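PDB 3R44: fatty acyl CoA synthetase FADD13 (FATTY-ACYL-CoA SYNTHETASE) from Mycobacterium tuberculosis, which belongs to the AMP-binding (ANL) superfamily, with a large AMP-binding region followed by a small C-terminal domain. Local coordinates for residues A88-A93 with A160-V165; S116-Y121 with D144-D149; E310-Y315 with L327-A332; A336-R341 with E403-I408. All blocks are in the same frame, centred on the assembly; numbering follows the deposited sequence.

Contact 1: A88-A93 with A160-V165; sequences AAKLGA and ADEPAV
Lys90, on the last turn of helix 79-91, reaches toward Glu162 of the loop 160-165, and its CB, CD, CE and NZ all make contacts on the way. At its base, CB lies 3.9 Å from Val165 CG2 and close to Pro163 CG. An extended chi2 (177°) carries CD to 4.0 Å from Pro163 CD, and the lysine and the proline ring cross at about a right angle. CE then passes 3.7 Å from Glu162 OE1. The bend at chi4 (-103°) places NZ at 2.6 Å from Glu162 OE1. This is a salt bridge, and it uses the syn lone pair of OE1, on the side of the other carboxylate oxygen.

Beside this pair, Leu91 CD2 touches Pro163 CB at 4.2 Å, again with the side chains at about a right angle. Val165 CG2 also rests 3.4 Å from the carbonyl O of Lys90, at the point where the helix ends. Gly92 closes that end with positive phi (78°) in a Schellman motif, its N bonded to Ala89 O and Ala93 N to Ala88 O.

The charged pair is further fixed by helix 46-62: Asn50 bonds to both Lys90 NZ and Glu162 OE2, and Asn54 also donates to OE2. The loop after helix 148-157 is thus laid against the end of helix 79-91, with Leu91 touching Thr61 and Pro163 touching Asn54 and Ala57 of helix 46-62, and Trp20 of helix 18-28 touching Glu162 and Val165.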
# COMPACT_ATOMS: atom_id res chain seq x y z
N ALA A 88 -7.05 -19.75 4.63
CA ALA A 88 -5.61 -20.08 4.59
C ALA A 88 -4.92 -19.85 5.95
O ALA A 88 -4.12 -20.71 6.38
CB ALA A 88 -4.87 -19.27 3.48
N ALA A 89 -5.22 -18.72 6.59
CA ALA A 89 -4.70 -18.40 7.94
C ALA A 89 -4.97 -19.54 8.96
O ALA A 89 -4.07 -19.98 9.69
CB ALA A 89 -5.25 -17.04 8.44
N LYS A 90 -6.20 -20.05 8.99
CA LYS A 90 -6.57 -21.13 9.89
C LYS A 90 -5.77 -22.40 9.63
O LYS A 90 -5.49 -23.15 10.56
CB LYS A 90 -8.05 -21.46 9.79
CG LYS A 90 -8.95 -20.30 10.30
CD LYS A 90 -10.42 -20.72 10.08
CE LYS A 90 -11.38 -19.57 10.30
NZ LYS A 90 -11.96 -19.78 11.58
N LEU A 91 -5.41 -22.64 8.37
CA LEU A 91 -4.59 -23.81 7.97
C LEU A 91 -3.09 -23.66 8.10
O LEU A 91 -2.35 -24.66 7.96
CB LEU A 91 -4.89 -24.17 6.50
CG LEU A 91 -6.32 -24.59 6.16
CD1 LEU A 91 -6.44 -24.79 4.66
CD2 LEU A 91 -6.68 -25.88 6.87
N GLY A 92 -2.60 -22.46 8.35
CA GLY A 92 -1.16 -22.18 8.39
C GLY A 92 -0.59 -22.05 6.98
O GLY A 92 0.63 -22.07 6.78
N ALA A 93 -1.48 -21.93 6.02
CA ALA A 93 -1.13 -21.61 4.63
C ALA A 93 -0.80 -20.13 4.40
O ALA A 93 -1.07 -19.25 5.23
CB ALA A 93 -2.25 -22.14 3.60
N ALA A 160 -18.49 -26.55 7.06
CA ALA A 160 -18.04 -25.35 7.74
C ALA A 160 -17.35 -25.73 9.05
O ALA A 160 -17.49 -25.03 10.02
CB ALA A 160 -19.26 -24.38 7.98
N ASP A 161 -16.58 -26.83 9.05
CA ASP A 161 -15.88 -27.33 10.24
C ASP A 161 -14.78 -26.36 10.60
O ASP A 161 -14.02 -25.96 9.75
CB ASP A 161 -15.18 -28.67 9.94
CG ASP A 161 -16.15 -29.83 9.57
OD1 ASP A 161 -17.28 -29.85 10.12
OD2 ASP A 161 -15.75 -30.74 8.77
N GLU A 162 -14.62 -26.04 11.87
CA GLU A 162 -13.47 -25.27 12.26
C GLU A 162 -12.21 -26.17 12.16
O GLU A 162 -12.18 -27.22 12.80
CB GLU A 162 -13.75 -24.76 13.67
CG GLU A 162 -12.86 -23.71 14.17
CD GLU A 162 -13.06 -22.39 13.50
OE1 GLU A 162 -11.99 -21.87 13.13
OE2 GLU A 162 -14.25 -21.86 13.37
N PRO A 163 -11.20 -25.81 11.34
CA PRO A 163 -10.00 -26.66 11.32
C PRO A 163 -9.24 -26.70 12.65
O PRO A 163 -9.29 -25.76 13.43
CB PRO A 163 -9.09 -25.99 10.27
CG PRO A 163 -10.03 -25.05 9.51
CD PRO A 163 -11.04 -24.62 10.49
N ALA A 164 -8.50 -27.77 12.88
CA ALA A 164 -7.55 -27.80 13.98
C ALA A 164 -6.55 -26.70 13.63
O ALA A 164 -5.85 -26.77 12.62
CB ALA A 164 -6.87 -29.18 14.07
N VAL A 165 -6.52 -25.64 14.40
CA VAL A 165 -5.61 -24.55 14.08
C VAL A 165 -4.46 -24.70 15.06
O VAL A 165 -4.67 -24.68 16.29
CB VAL A 165 -6.29 -23.16 14.23
CG1 VAL A 165 -5.31 -22.03 14.00
CG2 VAL A 165 -7.45 -23.03 13.28

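Contact 2: S116-Y121 with D144-D149; sequences SKVVIY and DWIGAD
Val118 to Tyr121 pair with Asp144 to Gly147 as parallel strands, their axes 4.7 Å apart at closest approach and 14° from exact alignment. Three sound backbone bonds hold the register: Val119 N to Asp144 O, Ile146 N to Val119 O at 2.7 Å, and Tyr121 N to Ile146 O. Val119 thus donates and accepts on the same side of its strand, as a parallel pairing requires, whereas the bond from Asp144 N to Lys117 O at the start is weak.

On one face of the sheet Val118, Ile120, Asp144 and Ile146 sit together. Val118 CG2 lies 3.9 Å from Asp144 CB, the two side chains side by side and pointing the same way, and Ile120 CG1 approaches Ile146 CB. The strands are the two ends of a beta-alpha-beta unit whose connecting helix, 126-134, packs on the other face: Ile129 touches Val119, Tyr121 and Trp145. There Val119 CB meets the six-membered ring of Trp145 at CE3, 3.8 Å away, while Arg133 of the same helix also touches the indole.

Tyr121 takes the crowded position, CG between the backbone N and the carbonyl carbon (chi1 67°), and its ring spreads over the neighbouring strand. Gly147 CA stands over the ring centre, 3.6 Å from the centroid and 14° off the normal, a CH-pi contact. Having no side chain, Gly147 lets the ring lie directly against its CA. Gly147 is also the N-cap of helix 148-157. A water 2.6 Å from Tyr121 OH donates to Trp145 O, linking the phenol to the partner backbone.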
# COMPACT_ATOMS: atom_id res chain seq x y z
N SER A 116 3.86 -20.89 -5.59
CA SER A 116 2.44 -21.10 -5.33
C SER A 116 2.02 -22.46 -5.85
O SER A 116 2.37 -22.86 -6.97
CB SER A 116 1.52 -20.07 -5.98
OG SER A 116 1.72 -18.81 -5.35
N LYS A 117 1.23 -23.13 -5.03
CA LYS A 117 0.71 -24.45 -5.36
C LYS A 117 -0.66 -24.39 -6.01
O LYS A 117 -1.00 -25.19 -6.86
CB LYS A 117 0.65 -25.24 -4.05
CG LYS A 117 0.26 -26.68 -4.14
CD LYS A 117 0.58 -27.37 -2.78
CE LYS A 117 0.16 -28.84 -2.80
NZ LYS A 117 0.76 -29.60 -3.94
N VAL A 118 -1.48 -23.44 -5.57
CA VAL A 118 -2.85 -23.31 -6.03
C VAL A 118 -3.02 -21.89 -6.44
O VAL A 118 -2.52 -21.00 -5.76
CB VAL A 118 -3.83 -23.67 -4.88
CG1 VAL A 118 -5.28 -23.26 -5.20
CG2 VAL A 118 -3.74 -25.21 -4.58
N VAL A 119 -3.70 -21.67 -7.55
CA VAL A 119 -4.01 -20.32 -8.02
C VAL A 119 -5.52 -20.18 -8.11
O VAL A 119 -6.17 -20.96 -8.81
CB VAL A 119 -3.35 -20.04 -9.37
CG1 VAL A 119 -3.77 -18.65 -9.89
CG2 VAL A 119 -1.78 -20.17 -9.17
N ILE A 120 -6.06 -19.23 -7.36
CA ILE A 120 -7.50 -18.96 -7.39
C ILE A 120 -7.71 -17.63 -8.12
O ILE A 120 -7.18 -16.60 -7.67
CB ILE A 120 -8.11 -18.96 -5.99
CG1 ILE A 120 -7.87 -20.31 -5.30
CG2 ILE A 120 -9.64 -18.69 -6.12
CD1 ILE A 120 -8.29 -20.33 -3.93
N TYR A 121 -8.45 -17.65 -9.23
CA TYR A 121 -8.59 -16.46 -10.05
C TYR A 121 -10.00 -16.09 -10.41
O TYR A 121 -10.90 -16.93 -10.63
CB TYR A 121 -7.75 -16.57 -11.31
CG TYR A 121 -8.19 -17.64 -12.28
CD1 TYR A 121 -9.02 -17.33 -13.36
CD2 TYR A 121 -7.79 -18.94 -12.11
CE1 TYR A 121 -9.41 -18.32 -14.25
CE2 TYR A 121 -8.19 -19.93 -12.97
CZ TYR A 121 -8.98 -19.62 -14.04
OH TYR A 121 -9.32 -20.67 -14.88
N ASP A 144 -2.90 -26.63 -9.17
CA ASP A 144 -4.32 -26.34 -9.31
C ASP A 144 -4.59 -24.91 -9.75
O ASP A 144 -4.09 -23.98 -9.14
CB ASP A 144 -5.02 -26.64 -7.99
CG ASP A 144 -5.36 -28.10 -7.86
OD1 ASP A 144 -6.15 -28.59 -8.71
OD2 ASP A 144 -4.78 -28.78 -6.98
N TRP A 145 -5.37 -24.76 -10.82
CA TRP A 145 -5.86 -23.44 -11.24
C TRP A 145 -7.40 -23.37 -11.11
O TRP A 145 -8.10 -24.11 -11.80
CB TRP A 145 -5.45 -23.17 -12.67
CG TRP A 145 -4.01 -23.43 -13.00
CD1 TRP A 145 -3.42 -24.63 -13.27
CD2 TRP A 145 -2.99 -22.43 -13.16
NE1 TRP A 145 -2.08 -24.44 -13.57
CE2 TRP A 145 -1.80 -23.10 -13.50
CE3 TRP A 145 -2.96 -21.04 -13.00
CZ2 TRP A 145 -0.59 -22.42 -13.71
CZ3 TRP A 145 -1.76 -20.37 -13.22
CH2 TRP A 145 -0.59 -21.06 -13.56
N ILE A 146 -7.89 -22.54 -10.20
CA ILE A 146 -9.27 -22.63 -9.77
C ILE A 146 -9.91 -21.31 -10.10
O ILE A 146 -9.60 -20.32 -9.45
CB ILE A 146 -9.41 -22.91 -8.23
CG1 ILE A 146 -8.62 -24.16 -7.79
CG2 ILE A 146 -10.86 -23.14 -7.87
CD1 ILE A 146 -9.15 -25.47 -8.43
N GLY A 147 -10.79 -21.30 -11.09
CA GLY A 147 -11.48 -20.05 -11.48
C GLY A 147 -12.75 -19.86 -10.67
O GLY A 147 -13.09 -20.68 -9.82
N ALA A 148 -13.42 -18.74 -10.92
CA ALA A 148 -14.64 -18.36 -10.18
C ALA A 148 -15.76 -19.40 -10.06
O ALA A 148 -16.33 -19.56 -8.98
CB ALA A 148 -15.22 -17.04 -10.77
N ASP A 149 -16.06 -20.10 -11.15
CA ASP A 149 -17.19 -21.02 -11.21
C ASP A 149 -16.86 -22.26 -10.36
O ASP A 149 -17.68 -22.70 -9.54
CB ASP A 149 -17.48 -21.45 -12.66
CG ASP A 149 -18.29 -20.39 -13.48
OD1 ASP A 149 -18.78 -19.35 -12.93
OD2 ASP A 149 -18.45 -20.63 -14.70
O HOH W 1 -9.95 -23.10 -14.23

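Contact 3: E310-Y315 with L327-A332; sequences EVVQGY and LLSEDA
An antiparallel pairing within the mixed nine-stranded sheet joins Gln313, in strand 310-316, to Leu327, the last residue of strand 324-327. The two form a hydrogen-bonded pair: Leu327 N donates to Gln313 O at 2.7 Å with an N-H...O angle of 175°, and Gln313 N returns a longer bond to Leu327 O. Their side chains lie side by side on one face, with Gln313 NE2 3.7 Å from Leu327 CD2. The glutamine chain extends beyond CG, and its polar end is held from several directions. OE1 accepts from the backbone N of Met296, while NE2 donates to two waters.

One of these waters, 3.0 Å from NE2, donates to both Val311 O and Leu327 O, bridging the strands where they begin to part. The other donates to Ala332 O and so ties the same amide to the turn beyond. Past Leu327 the chain leaves the sheet and curls back over strand 310-316, with Asp331 N bonded to Leu328 O and Ala332 N to Ser329 O. Beyond the pair the direct contacts are van der Waals: Ala332 CB rests 3.7 Å from Val311 O, and Val312 CG2 touches Ser329 OG at 3.3 Å. At the solvent-exposed end, Glu310 reaches Ser329 with its carboxylate, OE1 lying 3.0 Å from Ser329 CB.

On the far side of strand 310-316 lies strand 288-291, where Phe289 and Thr291 make backbone bonds to Val312 and Thr291 OG1 donates to Val312 O.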
# COMPACT_ATOMS: atom_id res chain seq x y z
N GLU A 310 -13.24 14.64 8.33
CA GLU A 310 -11.80 14.80 8.54
C GLU A 310 -11.01 13.85 7.66
O GLU A 310 -11.58 12.99 7.02
CB GLU A 310 -11.46 14.64 10.01
CG GLU A 310 -11.88 15.92 10.75
CD GLU A 310 -11.59 15.93 12.22
OE1 GLU A 310 -11.57 14.85 12.85
OE2 GLU A 310 -11.39 17.03 12.76
N VAL A 311 -9.69 14.00 7.65
CA VAL A 311 -8.84 13.15 6.84
C VAL A 311 -7.67 12.67 7.69
O VAL A 311 -7.03 13.47 8.38
CB VAL A 311 -8.34 13.89 5.56
CG1 VAL A 311 -7.58 12.96 4.69
CG2 VAL A 311 -9.55 14.43 4.75
N VAL A 312 -7.43 11.36 7.70
CA VAL A 312 -6.23 10.76 8.27
C VAL A 312 -5.29 10.39 7.11
O VAL A 312 -5.73 9.87 6.07
CB VAL A 312 -6.58 9.52 9.12
CG1 VAL A 312 -5.31 8.70 9.51
CG2 VAL A 312 -7.50 9.98 10.32
N GLN A 313 -4.01 10.69 7.29
CA GLN A 313 -3.00 10.42 6.27
C GLN A 313 -1.86 9.68 6.92
O GLN A 313 -1.80 9.61 8.13
CB GLN A 313 -2.50 11.76 5.69
CG GLN A 313 -3.50 12.54 4.96
CD GLN A 313 -3.01 13.93 4.67
OE1 GLN A 313 -2.28 14.12 3.70
NE2 GLN A 313 -3.38 14.91 5.51
N GLY A 314 -0.99 9.09 6.14
CA GLY A 314 0.21 8.49 6.69
C GLY A 314 1.21 7.99 5.71
O GLY A 314 1.11 8.22 4.49
N TYR A 315 2.15 7.22 6.24
CA TYR A 315 3.21 6.64 5.50
C TYR A 315 3.34 5.19 5.92
O TYR A 315 3.41 4.88 7.13
CB TYR A 315 4.49 7.36 5.85
CG TYR A 315 5.75 6.69 5.36
CD1 TYR A 315 6.09 6.72 4.00
CD2 TYR A 315 6.58 6.03 6.24
CE1 TYR A 315 7.29 6.18 3.55
CE2 TYR A 315 7.76 5.45 5.80
CZ TYR A 315 8.10 5.52 4.45
OH TYR A 315 9.27 4.92 4.05
N LEU A 327 -0.94 10.64 10.46
CA LEU A 327 -1.23 12.06 10.75
C LEU A 327 -2.69 12.09 11.09
O LEU A 327 -3.57 11.97 10.23
CB LEU A 327 -0.87 12.94 9.55
CG LEU A 327 -1.15 14.44 9.72
CD1 LEU A 327 -0.11 14.95 10.71
CD2 LEU A 327 -1.09 15.20 8.39
N LEU A 328 -2.96 12.20 12.37
CA LEU A 328 -4.32 12.15 12.83
C LEU A 328 -5.12 13.38 12.35
O LEU A 328 -4.57 14.41 11.94
CB LEU A 328 -4.35 11.88 14.36
CG LEU A 328 -3.64 10.55 14.79
CD1 LEU A 328 -3.77 10.30 16.29
CD2 LEU A 328 -4.14 9.37 14.01
N SER A 329 -6.45 13.22 12.34
CA SER A 329 -7.38 14.24 11.91
C SER A 329 -7.13 15.64 12.49
O SER A 329 -7.09 16.63 11.78
CB SER A 329 -8.77 13.78 12.34
OG SER A 329 -8.93 12.41 12.00
N GLU A 330 -6.94 15.70 13.80
CA GLU A 330 -6.67 16.96 14.50
C GLU A 330 -5.49 17.77 13.90
O GLU A 330 -5.43 18.99 14.07
CB GLU A 330 -6.40 16.68 16.00
N ASP A 331 -4.58 17.07 13.19
CA ASP A 331 -3.32 17.62 12.68
C ASP A 331 -3.31 17.84 11.14
O ASP A 331 -2.32 18.33 10.57
CB ASP A 331 -2.19 16.62 13.06
CG ASP A 331 -1.90 16.56 14.58
OD1 ASP A 331 -2.19 17.58 15.22
OD2 ASP A 331 -1.37 15.52 15.09
N ALA A 332 -4.39 17.48 10.45
CA ALA A 332 -4.37 17.45 8.94
C ALA A 332 -4.00 18.81 8.33
O ALA A 332 -3.24 18.91 7.36
CB ALA A 332 -5.69 16.94 8.39
O HOH W 2 -4.51 13.95 8.17
O HOH W 3 -8.83 16.32 8.84
O HOH W 4 -2.34 17.30 5.68

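Contact 4: A336-R341 with E403-I408; sequences AGSAGR and EGYLYI
Arg341 grips Glu403 side-on, NE and NH2 both donating to the single carbonyl O of that residue, at 3.2 Å from NE. The oxygen lies only 2° out of the guanidinium plane, so the two bonds converge at its edge. NH2 adds a salt bridge to Glu403 OE1 at 2.9 Å, although the carboxylate plane is turned 66° from that of the guanidinium. The arginine also runs across the Tyr405 ring: CG sits over its centre, 3.9 Å from the centroid, in a CH-pi contact, and the guanidinium follows at 28° to the ring. Extension from CG to NE carries NE past Tyr405 CE2 to Glu403 O, and Tyr405 OH lies over one face of the guanidinium, 3.2 Å above its plane.

Next to this, Ser338 brings the other tyrosine into play. Its CB stands over one face of Tyr407, offset toward the rim. With OG anti to the backbone N, the hydroxyl donates to Leu406 O at 2.7 Å from above the carbonyl plane. Ala339 N donates to the same oxygen at 2.8 Å, and Gly340 O receives Leu406 N. Ser338 OG in turn accepts from Gly340 N, an ST turn that fixes the hydroxyl and the bend together. Two waters close the ends, one joining Ala336 O to Tyr407 OH and one joining Gly337 O to Ile408 N.

Farther out, Asp331 bonds to Tyr405 OH and Asp401 OD1 accepts from the backbone N of Glu403 and Tyr405. The contact thus seats the loop before strand 341-342 on strand 406-410, with Tyr315 of strand 310-316 touching Ala339, Leu406 and Ile408, and Val365 of strand 364-369 against Leu406 and Ile408.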
# COMPACT_ATOMS: atom_id res chain seq x y z
N ALA A 336 0.08 20.15 7.19
CA ALA A 336 -0.03 19.91 5.75
C ALA A 336 1.31 19.49 5.21
O ALA A 336 2.33 20.17 5.45
CB ALA A 336 -0.50 21.13 5.01
N GLY A 337 1.30 18.35 4.53
CA GLY A 337 2.48 17.78 3.89
C GLY A 337 3.24 16.76 4.74
O GLY A 337 4.12 16.05 4.23
N SER A 338 2.89 16.67 6.03
CA SER A 338 3.48 15.66 6.90
C SER A 338 2.81 14.30 6.69
O SER A 338 1.62 14.23 6.39
CB SER A 338 3.36 16.05 8.36
OG SER A 338 3.94 15.05 9.15
N ALA A 339 3.57 13.23 6.93
CA ALA A 339 3.07 11.87 6.98
C ALA A 339 2.67 11.48 8.43
O ALA A 339 2.23 10.36 8.67
CB ALA A 339 4.18 10.90 6.45
N GLY A 340 2.85 12.41 9.37
CA GLY A 340 2.41 12.28 10.75
C GLY A 340 3.47 11.69 11.67
O GLY A 340 4.66 11.72 11.35
N ARG A 341 3.02 11.28 12.84
CA ARG A 341 3.88 10.70 13.88
C ARG A 341 3.90 9.18 13.81
O ARG A 341 3.00 8.55 13.27
CB ARG A 341 3.32 11.09 15.25
CG ARG A 341 3.46 12.59 15.64
CD ARG A 341 2.78 12.91 16.96
NE ARG A 341 3.44 14.09 17.53
CZ ARG A 341 2.86 14.95 18.31
NH1 ARG A 341 1.58 14.79 18.61
NH2 ARG A 341 3.53 15.98 18.76
N GLU A 403 8.87 18.04 16.78
CA GLU A 403 7.69 17.56 17.47
C GLU A 403 7.36 16.10 17.06
O GLU A 403 6.32 15.55 17.44
CB GLU A 403 6.48 18.50 17.22
CG GLU A 403 6.26 19.56 18.25
CD GLU A 403 5.96 18.96 19.66
OE1 GLU A 403 4.93 18.24 19.85
OE2 GLU A 403 6.75 19.26 20.58
N GLY A 404 8.25 15.48 16.28
CA GLY A 404 8.09 14.09 15.89
C GLY A 404 7.33 13.82 14.61
O GLY A 404 7.00 12.66 14.31
N TYR A 405 7.08 14.85 13.81
CA TYR A 405 6.30 14.70 12.59
C TYR A 405 7.24 14.39 11.44
O TYR A 405 8.24 15.12 11.21
CB TYR A 405 5.44 15.92 12.32
CG TYR A 405 4.26 16.07 13.24
CD1 TYR A 405 3.06 15.50 12.95
CD2 TYR A 405 4.38 16.73 14.44
CE1 TYR A 405 1.95 15.62 13.81
CE2 TYR A 405 3.29 16.82 15.33
CZ TYR A 405 2.10 16.29 15.00
OH TYR A 405 1.05 16.44 15.84
N LEU A 406 6.94 13.32 10.74
CA LEU A 406 7.70 12.86 9.57
C LEU A 406 7.26 13.58 8.29
O LEU A 406 6.06 13.72 8.02
CB LEU A 406 7.45 11.37 9.36
CG LEU A 406 8.13 10.72 8.16
CD1 LEU A 406 9.64 10.95 8.25
CD2 LEU A 406 7.84 9.20 8.04
N TYR A 407 8.25 14.02 7.51
CA TYR A 407 8.03 14.64 6.20
C TYR A 407 8.85 13.82 5.23
O TYR A 407 10.06 13.76 5.34
CB TYR A 407 8.48 16.10 6.14
CG TYR A 407 7.59 17.05 6.92
CD1 TYR A 407 6.60 17.77 6.28
CD2 TYR A 407 7.71 17.18 8.29
CE1 TYR A 407 5.75 18.62 6.97
CE2 TYR A 407 6.85 18.03 9.01
CZ TYR A 407 5.89 18.74 8.34
OH TYR A 407 5.05 19.56 9.02
N ILE A 408 8.20 13.13 4.31
CA ILE A 408 8.91 12.39 3.31
C ILE A 408 9.42 13.29 2.19
O ILE A 408 8.68 14.08 1.58
CB ILE A 408 8.07 11.24 2.73
CG1 ILE A 408 7.63 10.27 3.83
CG2 ILE A 408 8.81 10.49 1.59
CD1 ILE A 408 8.64 9.32 4.29
O HOH W 5 3.77 21.10 7.60
O HOH W 6 5.41 13.58 3.97

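How the contacts relate
The four contacts fall into two groups. Contact 2 is nested along the chain inside the loop closed by contact 1; their centres are 18 Å apart and their nearest atoms about 8 Å, so they do not touch. Contacts 3 and 4 follow in series, centres 10 Å apart, and do touch: Leu327 CD2 packs on Ser338 O at 3.5 Å, and Leu327 CB on Gly340 CA at 3.6 Å. The groups are far apart, with 37 Å between the centres of contacts 1 and 3 and 42 Å between those of contacts 2 and 4. The side chain of Val165 in contact 1 is about 10 Å from the bound histidine, and Asn17 of the histidine pocket bonds to Ala89 O.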